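Local coordinates for protein beta carbonic anhydrase (Burkholderia pseudomallei, PDB 6YJN) that probably catalyses the reversible hydration of carbon dioxide to hydrogencarbonate and a proton, using one zinc ion per subunit, at residues G107-L112 / A146-L151. Numbering follows the deposited sequence.
Sequences GVNAAL and ARYRRL
Tyr148 reaches from the first turn of helix 145-165 to the short helix 106-112, where Leu112, Val108 and Asn109 receive it in turn. It is a worked example of how one long aromatic side chain can join two helices whose local axes stay 10.4 Å apart at an angle of 123°. Its CB starts beside Leu112, 3.7 Å from the methyl CD2. CG lies anti to the backbone N (chi1 -172°), an extended setting that carries the ring across the gap. The same Leu112 methyl then meets the ring obliquely, and CD1 is the ring atom nearest to it. One atom further, CE1 of Tyr148 comes edge-on to the backbone of the other helix, 3.4 Å from Asn109 N, with the carbonyl carbon of Val108 also near the ring plane. CZ and OH cross the Asn109 side chain at about a right angle, OH standing 3.6 Å from its CB, while the amide plane is turned 50° from that of the ring. The hydroxyl ends in a hydrogen bond with Cys105 O, the backbone oxygen of a zinc ligand.

One turn on from Tyr148, Leu151 adds a second apolar contact. Its CD2 touches Val108 CG1 at 3.6 Å and also meets Leu112 CD1, the Leu151 side chain running opposite to each of these partners as it passes them. Helix 135-139 adds Leu138 against Leu151.

The chemistry is therefore divided along Tyr148: methyl groups, ring carbons and the backbone at Val108 and Asn109 meet by van der Waals packing, and the polar tip is satisfied by the main chain just before helix 106-112. Because that acceptor belongs to Cys105, the tyrosine is tied to the backbone of a zinc ligand, consistent with a second-shell role in holding Cys105 in place in this beta-class carbonic anhydrase.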
loop_
_atom_site.group_PDB
_atom_site.type_symbol
_atom_site.label_atom_id
_atom_site.label_comp_id
_atom_site.label_asym_id
_atom_site.label_seq_id
_atom_site.Cartn_x
_atom_site.Cartn_y
_atom_site.Cartn_z
ATOM N N GLY A 107 16.427 -11.839 1.327
ATOM C CA GLY A 107 15.886 -10.582 1.815
ATOM C C GLY A 107 16.581 -10.143 3.102
ATOM O O GLY A 107 17.155 -9.059 3.147
ATOM N N VAL A 108 16.553 -11.014 4.127
ATOM C CA VAL A 108 17.093 -10.700 5.443
ATOM C C VAL A 108 18.590 -10.440 5.329
ATOM O O VAL A 108 19.141 -9.676 6.114
ATOM C CB VAL A 108 16.812 -11.800 6.481
ATOM C CG1 VAL A 108 17.472 -11.470 7.811
ATOM C CG2 VAL A 108 15.319 -12.047 6.668
ATOM N N ASN A 109 19.221 -11.095 4.349
ATOM C CA ASN A 109 20.624 -10.886 4.040
ATOM C C ASN A 109 20.811 -9.467 3.518
ATOM O O ASN A 109 21.509 -8.666 4.137
ATOM C CB ASN A 109 21.168 -11.910 3.041
ATOM C CG ASN A 109 22.665 -12.091 3.163
ATOM O OD1 ASN A 109 23.298 -11.501 4.032
ATOM N ND2 ASN A 109 23.242 -12.925 2.318
ATOM N N ALA A 110 20.163 -9.170 2.389
ATOM C CA ALA A 110 20.386 -7.918 1.683
ATOM C C ALA A 110 20.257 -6.742 2.657
ATOM O O ALA A 110 21.027 -5.781 2.592
ATOM C CB ALA A 110 19.436 -7.819 0.514
ATOM N N ALA A 111 19.281 -6.851 3.565
ATOM C CA ALA A 111 19.049 -5.901 4.636
ATOM C C ALA A 111 20.314 -5.794 5.476
ATOM O O ALA A 111 21.177 -4.988 5.151
ATOM C CB ALA A 111 17.874 -6.362 5.463
ATOM N N LEU A 112 20.392 -6.627 6.525
ATOM C CA LEU A 112 21.562 -6.906 7.351
ATOM C C LEU A 112 22.823 -6.189 6.864
ATOM O O LEU A 112 23.445 -5.450 7.631
ATOM C CB LEU A 112 21.776 -8.423 7.384
ATOM C CG LEU A 112 22.646 -8.971 8.513
ATOM C CD1 LEU A 112 22.246 -8.400 9.867
ATOM C CD2 LEU A 112 22.585 -10.491 8.543
ATOM N N ALA A 146 25.478 -16.236 13.144
ATOM C CA ALA A 146 24.704 -16.103 14.369
ATOM C C ALA A 146 23.701 -14.969 14.192
ATOM O O ALA A 146 22.502 -15.216 14.106
ATOM C CB ALA A 146 25.607 -15.851 15.553
ATOM N N ARG A 147 24.218 -13.736 14.105
ATOM C CA ARG A 147 23.401 -12.545 13.928
ATOM C C ARG A 147 22.303 -12.834 12.909
ATOM O O ARG A 147 21.119 -12.645 13.184
ATOM C CB ARG A 147 24.254 -11.368 13.445
ATOM C CG ARG A 147 24.884 -10.540 14.555
ATOM C CD ARG A 147 25.293 -9.184 14.015
ATOM N NE ARG A 147 26.353 -8.553 14.784
ATOM C CZ ARG A 147 27.306 -7.786 14.269
ATOM N NH1 ARG A 147 27.337 -7.549 12.968
ATOM N NH2 ARG A 147 28.227 -7.259 15.057
ATOM N N TYR A 148 22.728 -13.308 11.734
ATOM C CA TYR A 148 21.832 -13.638 10.642
ATOM C C TYR A 148 20.751 -14.595 11.147
ATOM O O TYR A 148 19.568 -14.251 11.144
ATOM C CB TYR A 148 22.679 -14.123 9.466
ATOM C CG TYR A 148 21.982 -14.350 8.150
ATOM C CD1 TYR A 148 21.280 -13.339 7.500
ATOM C CD2 TYR A 148 22.096 -15.570 7.507
ATOM C CE1 TYR A 148 20.670 -13.550 6.269
ATOM C CE2 TYR A 148 21.491 -15.797 6.281
ATOM C CZ TYR A 148 20.775 -14.790 5.661
ATOM O OH TYR A 148 20.195 -15.050 4.458
ATOM N N ARG A 149 21.164 -15.776 11.632
ATOM C CA ARG A 149 20.210 -16.729 12.184
ATOM C C ARG A 149 19.263 -15.953 13.104
ATOM O O ARG A 149 18.063 -15.849 12.829
ATOM C CB ARG A 149 20.911 -17.918 12.864
ATOM C CG ARG A 149 21.409 -19.036 11.947
ATOM C CD ARG A 149 21.217 -20.491 12.395
ATOM N N ARG A 150 19.845 -15.333 14.142
ATOM C CA ARG A 150 19.105 -14.629 15.175
ATOM C C ARG A 150 18.217 -13.550 14.568
ATOM O O ARG A 150 17.152 -13.258 15.108
ATOM C CB ARG A 150 20.041 -13.953 16.181
ATOM C CG ARG A 150 20.772 -14.900 17.116
ATOM C CD ARG A 150 19.900 -15.744 18.012
ATOM N NE ARG A 150 20.771 -16.817 18.464
ATOM C CZ ARG A 150 21.145 -17.866 17.732
ATOM N NH1 ARG A 150 20.708 -17.998 16.488
ATOM N NH2 ARG A 150 21.945 -18.782 18.252
ATOM N N LEU A 151 18.670 -12.940 13.469
ATOM C CA LEU A 151 17.836 -11.951 12.809
ATOM C C LEU A 151 16.639 -12.614 12.120
ATOM O O LEU A 151 15.501 -12.200 12.340
ATOM C CB LEU A 151 18.657 -11.087 11.845
ATOM C CG LEU A 151 17.865 -9.945 11.196
ATOM C CD1 LEU A 151 17.167 -9.073 12.233
ATOM C CD2 LEU A 151 18.721 -9.102 10.259
#